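Local coordinates for transmembrane beta-barrels (Synthetic construct, PDB 6X9Z), which forms a de novo designed eight-stranded antiparallel beta-barrel intended to span a membrane, at residues A[31-34]-A[35-38]. Residues are numbered along the deposited sequence; the frame is centred on the assembly and turned at random.
Sequences AVSP and YLFL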
# COMPACT_ATOMS: atom_id res chain seq x y z
N ALA A 31 8.80 -3.94 7.16
CA ALA A 31 10.04 -4.23 6.47
C ALA A 31 10.70 -5.43 7.14
O ALA A 31 11.13 -5.34 8.30
CB ALA A 31 10.97 -3.02 6.47
N VAL A 32 10.79 -6.55 6.42
CA VAL A 32 11.41 -7.76 6.96
C VAL A 32 12.90 -7.84 6.68
O VAL A 32 13.59 -8.65 7.31
CB VAL A 32 10.74 -9.03 6.38
CG1 VAL A 32 9.24 -9.03 6.69
CG2 VAL A 32 10.98 -9.12 4.89
N SER A 33 13.42 -7.04 5.75
CA SER A 33 14.82 -7.06 5.36
C SER A 33 15.17 -5.68 4.81
O SER A 33 14.30 -4.80 4.75
CB SER A 33 15.09 -8.17 4.33
OG SER A 33 14.35 -7.97 3.14
N PRO A 34 16.43 -5.44 4.43
CA PRO A 34 16.77 -4.11 3.88
C PRO A 34 15.93 -3.67 2.70
O PRO A 34 15.75 -2.46 2.50
CB PRO A 34 18.24 -4.28 3.49
CG PRO A 34 18.77 -5.17 4.53
CD PRO A 34 17.66 -6.18 4.81
N TYR A 35 15.40 -4.59 1.89
CA TYR A 35 14.66 -4.21 0.70
C TYR A 35 13.28 -4.84 0.56
O TYR A 35 12.48 -4.33 -0.23
CB TYR A 35 15.49 -4.52 -0.56
CG TYR A 35 16.82 -3.78 -0.60
CD1 TYR A 35 18.03 -4.48 -0.53
CD2 TYR A 35 16.87 -2.40 -0.67
CE1 TYR A 35 19.25 -3.80 -0.55
CE2 TYR A 35 18.08 -1.72 -0.69
CZ TYR A 35 19.26 -2.42 -0.63
OH TYR A 35 20.46 -1.75 -0.66
N LEU A 36 12.96 -5.89 1.31
CA LEU A 36 11.66 -6.53 1.20
C LEU A 36 10.75 -6.10 2.35
O LEU A 36 11.22 -5.71 3.42
CB LEU A 36 11.80 -8.06 1.21
CG LEU A 36 12.66 -8.65 0.08
CD1 LEU A 36 12.67 -10.17 0.13
CD2 LEU A 36 12.18 -8.15 -1.27
N PHE A 37 9.45 -6.16 2.10
CA PHE A 37 8.48 -5.83 3.14
C PHE A 37 7.22 -6.64 2.91
O PHE A 37 6.92 -7.06 1.79
CB PHE A 37 8.16 -4.33 3.17
CG PHE A 37 7.50 -3.81 1.91
CD1 PHE A 37 6.12 -3.68 1.85
CD2 PHE A 37 8.25 -3.42 0.82
CE1 PHE A 37 5.51 -3.20 0.71
CE2 PHE A 37 7.64 -2.95 -0.33
CZ PHE A 37 6.27 -2.83 -0.38
N LEU A 38 6.49 -6.87 4.00
CA LEU A 38 5.17 -7.47 3.96
C LEU A 38 4.12 -6.38 4.06
O LEU A 38 4.36 -5.32 4.64
CB LEU A 38 4.99 -8.49 5.08
CG LEU A 38 5.98 -9.66 5.02
CD1 LEU A 38 5.84 -10.58 6.23
CD2 LEU A 38 5.81 -10.45 3.73
O HOH W 1 16.82 -7.49 1.28
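Ser-33 reaches across the turn with its hydroxyl and takes up the backbone N-H of Leu-36. The bond runs from Leu-36 N to Ser-33 OG over 3.1 Å and is moderately bent, with an angle of 148° at the hydrogen. The hydroxyl gets there because OG sits between the backbone N and the carbonyl carbon of its own residue (chi1 62°). A water lies 3.1 Å from Ser-33 OG. The same water accepts the N-H of Tyr-35, with 3.3 Å from Tyr-35 N to the water oxygen. Two successive N-H groups of the turn are thus satisfied, one by the serine and one by solvent. An alanine in place of Ser-33 would probably leave the Leu-36 N-H without this acceptor and would take one partner from the bridging water. The turn is the short connection between strands 22-31 and 36-45, which are neighbours in the closed antiparallel barrel. It lies at the barrel end where the N-terminal segment also runs. The carbonyl of Leu-36 collects several donors. Val-32 N and Ser-33 N both give it weak bonds, the first at 133° and the second longer, at 3.5 Å from Ser-33 N to Leu-36 O. The side-chain amide of Gln-3 adds a further hydrogen bond to this oxygen. Apolar groups line the surface beside these bonds. Val-32 divides its two methyls: CG1 meets Leu-38 CG at 3.7 Å, and CG2 rests on Leu-36 CB at 3.9 Å. The side chains of Val-32 and Leu-38 lie roughly at right angles. At the tip of the turn, Pro-34 CB makes a CH-pi contact over one face of the Tyr-35 ring, 4.3 Å from the ring centroid and displaced toward the rim.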